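Local structure of succinyl-CoA ligase (ADP-forming) subunit alpha (Methanosaeta concilii, 6HXI) at residues 281-284 against 285-288; 242-245 against 246-250. The protein belongs to the CoA-ligase family, carries a citrate synthase-like C-terminal region, and binds coenzyme A within an assembly of eight chains. One frame throughout, in Å; residues are numbered along the deposited sequence.

In the fold
Both interactions are local and lie in the CoA-ligase part of the chain, with centres about 19 Å apart and nearest atoms about 8 Å apart. Interaction 1 is a surface contact. It leads into helix 287-297 through a turn and an N-cap, and its chemistry is polar, with side-chain oxygens gripping backbone groups. Interaction 2 is partly buried. It closes the C-terminal end of helix 239-247 with backbone bonds, has aliphatic side chains on its inner face and puts charged ones outside. Helix 287-297 connects them: interaction 1 forms the entry to it and includes its first residues, while I242 and I243 of interaction 2 pack against F294 further along it.

Interaction 1. Residues 281-284 against 285-288; sequences NTEK and ETAQ
E283 and T286 are the ends of a type I beta turn that leads into helix 287-297, with T286 as the N-cap. The carbonyl oxygen E283 O takes two hydrogen bonds from T286. The backbone T286 N reaches it at 3.1 Å, from above the carbonyl plane. The hydroxyl T286 OG1 donates to E283 O at 2.6 Å and lies in that plane. With chi1 at 67°, OG1 sits between the backbone N and the carbonyl carbon, where it can serve both the turn and the helix. On the helix side it takes a weak bond from A289 N.

The extended side chain of E285 reaches back along the chain to N281. N281 N donates to E285 OE2 at 3.2 Å in a nearly straight bond, 172° at the hydrogen. The donor stands above the carboxylate plane, 80° out of it. OE2 is also held by G236 N and by a salt bridge to R206, so three groups grip one oxygen. The nearby positive charge would probably favour the ionised carboxylate. A weak bond of 3.3 Å joins E285 N to T282 O.

K284 is satisfied elsewhere: its NZ pairs with E237 and its carbonyl oxygen with Y240 OH. T282 OG1 lies against the side chain of E285, 3.4 Å from E285 CG.

Interaction 2. Residues 242-245 against 246-250; sequences IIQA and LKEKK
The C-terminal end of helix 239-247, the crossover helix of a beta-alpha-beta unit, closes here in a turn that resembles a Schellman motif, with its 6→1 bond and left-handed residue. Two regular helical bonds run from L246 N to I242 O, 2.8 Å, and from K247 N to I243 O, 2.9 Å. E248 N still reaches Q244 O at 2.9 Å. The chain then turns at K249, whose phi and psi of 57° and 29° are those of a left-handed helix. This brings K250 N to A245 O at 2.8 Å, the 6→1 bond, nearly in line with the carbonyl. The turn thus satisfies A245 O.

The side chains follow the backbone. I243 and K247 lie side by side and point the same way. The lysine bends at its last torsion, and K247 NZ comes 3.5 Å from the methyl I243 CG2. Q244 and E248 meet on the exposed side: E248 OE2 lies 3.4 Å from Q244 CG, and the amide and carboxylate planes are only 22° apart. E248 OE1 is 3.3 Å from Q244 O, but both are acceptors and no bond forms. A245 CB touches K250 CB at 4.0 Å.

The helix meets two others. I242 and A245 lie against M212, L213 and I216 of helix 212-221. I242 and I243 pack on F294, and I243 on A297, of helix 287-297, with the exposed K247 also touching A297. Beyond the turn, the chain passes I251, which packs on A245 and L246, and enters strand 255-260, parallel to strand 227-233.

Interaction 1. Residues 281-284 against 285-288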
# COMPACT_ATOMS: atom_id res chain seq x y z
N ASN B 281 70.87 -0.43 -0.42
CA ASN B 281 71.50 0.87 -0.70
C ASN B 281 73.01 0.76 -0.65
O ASN B 281 73.70 1.34 -1.48
CB ASN B 281 71.01 1.95 0.28
CG ASN B 281 69.54 2.31 0.17
OD1 ASN B 281 68.87 2.06 -0.84
ND2 ASN B 281 69.03 2.97 1.21
N THR B 282 73.53 -0.01 0.32
CA THR B 282 74.96 -0.23 0.52
C THR B 282 75.28 -1.71 0.32
O THR B 282 74.35 -2.51 0.16
CB THR B 282 75.38 0.28 1.92
OG1 THR B 282 74.56 -0.35 2.91
CG2 THR B 282 75.28 1.80 2.06
N GLU B 283 76.57 -2.08 0.33
CA GLU B 283 77.00 -3.47 0.21
C GLU B 283 76.57 -4.26 1.44
O GLU B 283 76.13 -5.40 1.31
CB GLU B 283 78.52 -3.59 -0.01
CG GLU B 283 78.96 -3.44 -1.46
CD GLU B 283 78.32 -4.38 -2.47
OE1 GLU B 283 78.09 -5.57 -2.15
OE2 GLU B 283 78.06 -3.91 -3.61
N LYS B 284 76.64 -3.62 2.63
CA LYS B 284 76.23 -4.19 3.92
C LYS B 284 74.75 -4.61 3.87
O LYS B 284 74.38 -5.63 4.44
CB LYS B 284 76.47 -3.18 5.05
CG LYS B 284 76.61 -3.83 6.41
CD LYS B 284 76.37 -2.83 7.54
CE LYS B 284 76.44 -3.51 8.88
NZ LYS B 284 76.47 -2.54 10.01
N GLU B 285 73.92 -3.86 3.14
CA GLU B 285 72.49 -4.12 3.00
C GLU B 285 72.15 -5.33 2.10
O GLU B 285 71.02 -5.80 2.15
CB GLU B 285 71.76 -2.87 2.52
CG GLU B 285 71.59 -1.80 3.59
CD GLU B 285 70.78 -0.59 3.15
OE1 GLU B 285 71.21 0.55 3.46
OE2 GLU B 285 69.72 -0.77 2.51
N THR B 286 73.10 -5.84 1.31
CA THR B 286 72.88 -6.98 0.41
C THR B 286 72.63 -8.31 1.14
O THR B 286 73.09 -8.48 2.27
CB THR B 286 74.03 -7.15 -0.62
OG1 THR B 286 75.24 -7.54 0.05
CG2 THR B 286 74.26 -5.92 -1.48
N ALA B 287 71.96 -9.26 0.47
CA ALA B 287 71.68 -10.59 1.00
C ALA B 287 72.99 -11.36 1.28
O ALA B 287 73.08 -12.05 2.31
CB ALA B 287 70.80 -11.37 0.04
N GLN B 288 74.01 -11.21 0.41
CA GLN B 288 75.31 -11.87 0.56
C GLN B 288 76.02 -11.44 1.84
O GLN B 288 76.38 -12.30 2.64
CB GLN B 288 76.20 -11.68 -0.69
CG GLN B 288 75.80 -12.57 -1.89
CD GLN B 288 74.59 -12.08 -2.70
OE1 GLN B 288 73.96 -11.04 -2.41
NE2 GLN B 288 74.27 -12.81 -3.76

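Interaction 2. Residues 242-245 against 246-250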
# COMPACT_ATOMS: atom_id res chain seq x y z
N ILE B 242 70.28 -8.89 15.05
CA ILE B 242 70.26 -10.31 15.39
C ILE B 242 71.67 -10.84 15.48
O ILE B 242 72.02 -11.44 16.50
CB ILE B 242 69.38 -11.15 14.41
CG1 ILE B 242 67.93 -10.58 14.32
CG2 ILE B 242 69.37 -12.64 14.78
CD1 ILE B 242 67.28 -10.76 12.98
N ILE B 243 72.49 -10.58 14.45
CA ILE B 243 73.90 -11.00 14.37
C ILE B 243 74.70 -10.44 15.56
O ILE B 243 75.52 -11.17 16.13
CB ILE B 243 74.48 -10.61 12.97
CG1 ILE B 243 73.80 -11.44 11.84
CG2 ILE B 243 76.01 -10.68 12.89
CD1 ILE B 243 73.67 -10.70 10.48
N GLN B 244 74.43 -9.18 15.96
CA GLN B 244 75.10 -8.56 17.11
C GLN B 244 74.65 -9.22 18.41
O GLN B 244 75.48 -9.43 19.30
CB GLN B 244 74.87 -7.05 17.16
CG GLN B 244 75.89 -6.34 18.07
CD GLN B 244 76.13 -4.91 17.69
OE1 GLN B 244 75.25 -4.04 17.82
NE2 GLN B 244 77.34 -4.62 17.23
N ALA B 245 73.35 -9.58 18.52
CA ALA B 245 72.80 -10.25 19.69
C ALA B 245 73.33 -11.69 19.80
O ALA B 245 73.59 -12.17 20.90
CB ALA B 245 71.29 -10.24 19.65
N LEU B 246 73.53 -12.34 18.64
CA LEU B 246 74.08 -13.68 18.47
C LEU B 246 75.57 -13.66 18.90
O LEU B 246 76.03 -14.60 19.56
CB LEU B 246 73.95 -14.03 16.98
CG LEU B 246 73.60 -15.46 16.54
CD1 LEU B 246 72.43 -16.02 17.29
CD2 LEU B 246 73.28 -15.48 15.07
N LYS B 247 76.30 -12.57 18.56
CA LYS B 247 77.70 -12.37 18.91
C LYS B 247 77.88 -12.09 20.41
O LYS B 247 78.83 -12.59 21.01
CB LYS B 247 78.33 -11.25 18.06
CG LYS B 247 78.82 -11.71 16.70
CD LYS B 247 79.20 -10.55 15.79
CE LYS B 247 80.03 -10.98 14.60
NZ LYS B 247 79.24 -11.70 13.57
N GLU B 248 76.97 -11.29 21.00
CA GLU B 248 76.96 -10.90 22.43
C GLU B 248 76.36 -11.99 23.35
O GLU B 248 76.08 -11.72 24.52
CB GLU B 248 76.18 -9.57 22.60
CG GLU B 248 76.96 -8.34 22.13
CD GLU B 248 76.15 -7.14 21.69
OE1 GLU B 248 74.89 -7.22 21.67
OE2 GLU B 248 76.77 -6.11 21.34
N LYS B 249 76.15 -13.22 22.81
CA LYS B 249 75.57 -14.39 23.49
C LYS B 249 74.17 -14.13 24.10
O LYS B 249 73.79 -14.76 25.09
CB LYS B 249 76.56 -14.97 24.53
CG LYS B 249 77.73 -15.73 23.94
CD LYS B 249 78.57 -16.40 25.04
CE LYS B 249 79.85 -17.00 24.52
NZ LYS B 249 80.79 -17.35 25.63
N LYS B 250 73.39 -13.20 23.49
CA LYS B 250 72.03 -12.85 23.91
C LYS B 250 71.01 -13.87 23.38
O LYS B 250 69.89 -13.93 23.88
CB LYS B 250 71.66 -11.42 23.48
CG LYS B 250 72.43 -10.33 24.23
CD LYS B 250 72.07 -8.94 23.71
CE LYS B 250 72.82 -7.86 24.43
NZ LYS B 250 72.17 -7.50 25.71